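Local structure of peptidyl-tRNA hydrolase (Thermoplasma acidophilum, 1RLK) at residues V9-D14 against V55-D60. The protein probably hydrolyses peptidyl-tRNAs that drop off the ribosome during protein synthesis, releasing an N-acyl amino acid and free tRNA. Sequence-based numbering, arbitrary orientation.
Sequences VRKDLD and VVKVND
Lys-11 reaches Asn-59 because its CG stands between its own backbone N and carbonyl carbon (chi1 62°) and the chain then bends at chi3, running beside the Asn-59 side chain in the same direction. Lys-11 NZ donates to Asn-59 OD1 at 2.6 Å, tilted 27° from the amide carbonyl plane. On the way, Lys-11 CE lies 3.6 Å from Lys-57 CD, so two aliphatic stems touch; the like-charged Lys-11 NZ and Lys-57 NZ stay 4.9 Å apart. Asp-12 has the same first torsion (chi1 63°), which sets its CG 3.3 Å from Asn-59 O. Arg-10 grips that carboxylate side-on: NE meets the syn lone pair of Asp-12 OD1, NH2 comes to OD2 from above the carboxylate plane, and NH1 reaches Ile-94 O. An alanine at Arg-10 would probably leave the Asp-12 carboxylate without its charge partner and Ile-94 O without this donor. Val-9 N donates to Val-56 O and Val-58 N to Val-9 O; just past the strand end, Lys-11 N lies nearly in line with the Val-58 C=O, though its N-H is bent. Val-9 CG2 packs on Val-55 CG1 at 3.8 Å, beside Val-24 of helix 17-38. Asp-60 sits at the N-cap of helix 61-74, its OD1 weakly bonded to Glu-63 N. Strands 3-10 and 53-58 thus pair in parallel, Val-9 beside Lys-57 and Arg-10 beside Val-58, joined by a helical crossover in the mixed alpha/beta sheet of the PTH2 fold.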
ATOM      1  N   VAL A   9       5.002   4.806   0.435  1.00 19.98           N
ATOM      2  CA  VAL A   9       4.614   6.199   0.311  1.00 21.00           C
ATOM      3  C   VAL A   9       5.688   6.956  -0.453  1.00 22.16           C
ATOM      4  O   VAL A   9       6.863   6.819  -0.150  1.00 22.11           O
ATOM      5  CB  VAL A   9       4.460   6.812   1.705  1.00 21.09           C
ATOM      6  CG1 VAL A   9       4.064   8.289   1.626  1.00 21.93           C
ATOM      7  CG2 VAL A   9       3.458   6.011   2.507  1.00 21.57           C
ATOM      8  N   ARG A  10       5.285   7.747  -1.448  1.00 23.47           N
ATOM      9  CA  ARG A  10       6.203   8.650  -2.168  1.00 24.81           C
ATOM     10  C   ARG A  10       6.693   9.783  -1.284  1.00 26.40           C
ATOM     11  O   ARG A  10       5.886  10.443  -0.621  1.00 26.58           O
ATOM     12  CB  ARG A  10       5.526   9.260  -3.410  1.00 24.61           C
ATOM     13  CG  ARG A  10       5.389   8.306  -4.565  1.00 23.96           C
ATOM     14  CD  ARG A  10       4.691   8.915  -5.798  1.00 23.36           C
ATOM     15  NE  ARG A  10       5.426  10.060  -6.344  1.00 24.81           N
ATOM     16  CZ  ARG A  10       5.044  10.759  -7.416  1.00 26.29           C
ATOM     17  NH1 ARG A  10       3.926  10.468  -8.058  1.00 25.89           N
ATOM     18  NH2 ARG A  10       5.782  11.762  -7.855  1.00 28.10           N
ATOM     19  N   LYS A  11       8.010  10.023  -1.296  1.00 27.74           N
ATOM     20  CA  LYS A  11       8.626  11.078  -0.487  1.00 29.18           C
ATOM     21  C   LYS A  11       8.869  12.361  -1.289  1.00 29.66           C
ATOM     22  O   LYS A  11       9.109  13.408  -0.712  1.00 29.71           O
ATOM     23  CB  LYS A  11       9.937  10.589   0.163  1.00 29.84           C
ATOM     24  CG  LYS A  11      11.054  10.184  -0.815  1.00 32.47           C
ATOM     25  CD  LYS A  11      12.468  10.166  -0.178  1.00 35.61           C
ATOM     26  CE  LYS A  11      12.705   8.927   0.671  1.00 37.23           C
ATOM     27  NZ  LYS A  11      13.859   8.091   0.194  1.00 40.04           N
ATOM     28  N   ASP A  12       8.798  12.273  -2.617  1.00 30.53           N
ATOM     29  CA  ASP A  12       9.031  13.430  -3.500  1.00 31.30           C
ATOM     30  C   ASP A  12       7.828  14.365  -3.707  1.00 31.73           C
ATOM     31  O   ASP A  12       7.912  15.315  -4.488  1.00 32.19           O
ATOM     32  CB  ASP A  12       9.548  12.955  -4.874  1.00 31.46           C
ATOM     33  CG  ASP A  12       8.545  12.089  -5.624  1.00 31.55           C
ATOM     34  OD1 ASP A  12       7.616  11.558  -4.992  1.00 32.66           O
ATOM     35  OD2 ASP A  12       8.609  11.860  -6.852  1.00 32.41           O
ATOM     36  N   LEU A  13       6.724  14.126  -3.012  1.00 32.07           N
ATOM     37  CA  LEU A  13       5.517  14.937  -3.202  1.00 32.45           C
ATOM     38  C   LEU A  13       5.306  16.055  -2.178  1.00 32.90           C
ATOM     39  O   LEU A  13       4.347  16.811  -2.288  1.00 33.76           O
ATOM     40  CB  LEU A  13       4.285  14.028  -3.213  1.00 32.15           C
ATOM     41  CG  LEU A  13       4.149  13.116  -4.424  1.00 31.54           C
ATOM     42  CD1 LEU A  13       2.881  12.289  -4.259  1.00 31.44           C
ATOM     43  CD2 LEU A  13       4.125  13.900  -5.733  1.00 31.38           C
ATOM     44  N   ASP A  14       6.158  16.151  -1.167  1.00 33.63           N
ATOM     45  CA  ASP A  14       6.079  17.265  -0.208  1.00 34.18           C
ATOM     46  C   ASP A  14       4.779  17.159   0.619  1.00 33.29           C
ATOM     47  O   ASP A  14       4.162  18.160   0.992  1.00 33.71           O
ATOM     48  CB  ASP A  14       6.217  18.603  -0.972  1.00 34.75           C
ATOM     49  CG  ASP A  14       6.125  19.817  -0.084  1.00 36.78           C
ATOM     50  OD1 ASP A  14       7.002  20.003   0.794  1.00 39.59           O
ATOM     51  OD2 ASP A  14       5.200  20.653  -0.214  1.00 39.35           O
ATOM     52  N   VAL A  55       4.926   0.709   7.058  1.00 19.72           N
ATOM     53  CA  VAL A  55       4.901   1.859   6.153  1.00 20.30           C
ATOM     54  C   VAL A  55       6.331   2.228   5.770  1.00 20.45           C
ATOM     55  O   VAL A  55       7.147   2.575   6.624  1.00 19.37           O
ATOM     56  CB  VAL A  55       4.193   3.077   6.802  1.00 20.57           C
ATOM     57  CG1 VAL A  55       4.065   4.214   5.823  1.00 20.89           C
ATOM     58  CG2 VAL A  55       2.832   2.653   7.355  1.00 19.44           C
ATOM     59  N   VAL A  56       6.629   2.111   4.482  1.00 20.45           N
ATOM     60  CA  VAL A  56       7.925   2.476   3.941  1.00 20.85           C
ATOM     61  C   VAL A  56       7.778   3.694   3.054  1.00 21.49           C
ATOM     62  O   VAL A  56       6.667   4.062   2.633  1.00 20.66           O
ATOM     63  CB  VAL A  56       8.558   1.307   3.156  1.00 21.05           C
ATOM     64  CG1 VAL A  56       8.836   0.137   4.081  1.00 21.29           C
ATOM     65  CG2 VAL A  56       7.670   0.850   1.947  1.00 21.79           C
ATOM     66  N   LYS A  57       8.903   4.329   2.772  1.00 22.13           N
ATOM     67  CA  LYS A  57       8.938   5.443   1.858  1.00 23.10           C
ATOM     68  C   LYS A  57       9.764   5.079   0.624  1.00 23.44           C
ATOM     69  O   LYS A  57      10.694   4.278   0.706  1.00 23.14           O
ATOM     70  CB  LYS A  57       9.425   6.712   2.545  1.00 23.43           C
ATOM     71  CG  LYS A  57      10.856   6.710   3.050  1.00 26.55           C
ATOM     72  CD  LYS A  57      11.158   8.001   3.814  1.00 28.51           C
ATOM     73  CE  LYS A  57      12.363   7.850   4.750  1.00 30.41           C
ATOM     74  NZ  LYS A  57      13.122   9.118   4.880  1.00 31.18           N
ATOM     75  N   VAL A  58       9.361   5.622  -0.524  1.00 23.65           N
ATOM     76  CA  VAL A  58      10.031   5.376  -1.796  1.00 23.81           C
ATOM     77  C   VAL A  58      10.342   6.724  -2.442  1.00 24.14           C
ATOM     78  O   VAL A  58       9.728   7.742  -2.124  1.00 23.17           O
ATOM     79  CB  VAL A  58       9.219   4.417  -2.727  1.00 23.76           C
ATOM     80  CG1 VAL A  58       8.983   3.119  -2.033  1.00 23.73           C
ATOM     81  CG2 VAL A  58       7.897   5.026  -3.194  1.00 23.12           C
ATOM     82  N   ASN A  59      11.325   6.737  -3.324  1.00 25.14           N
ATOM     83  CA  ASN A  59      11.855   7.997  -3.838  1.00 25.77           C
ATOM     84  C   ASN A  59      10.956   8.667  -4.863  1.00 25.72           C
ATOM     85  O   ASN A  59      10.906   9.892  -4.948  1.00 25.29           O
ATOM     86  CB  ASN A  59      13.226   7.763  -4.473  1.00 26.68           C
ATOM     87  CG  ASN A  59      14.291   7.515  -3.444  1.00 28.77           C
ATOM     88  OD1 ASN A  59      14.253   8.093  -2.352  1.00 31.56           O
ATOM     89  ND2 ASN A  59      15.255   6.657  -3.782  1.00 32.13           N
ATOM     90  N   ASP A  60      10.262   7.863  -5.656  1.00 25.71           N
ATOM     91  CA  ASP A  60       9.514   8.433  -6.767  1.00 25.86           C
ATOM     92  C   ASP A  60       8.490   7.466  -7.345  1.00 25.54           C
ATOM     93  O   ASP A  60       8.299   6.349  -6.854  1.00 24.61           O
ATOM     94  CB  ASP A  60      10.487   8.966  -7.850  1.00 26.09           C
ATOM     95  CG  ASP A  60      11.485   7.934  -8.311  1.00 26.86           C
ATOM     96  OD1 ASP A  60      11.150   6.733  -8.389  1.00 26.87           O
ATOM     97  OD2 ASP A  60      12.650   8.245  -8.636  1.00 32.02           O
TER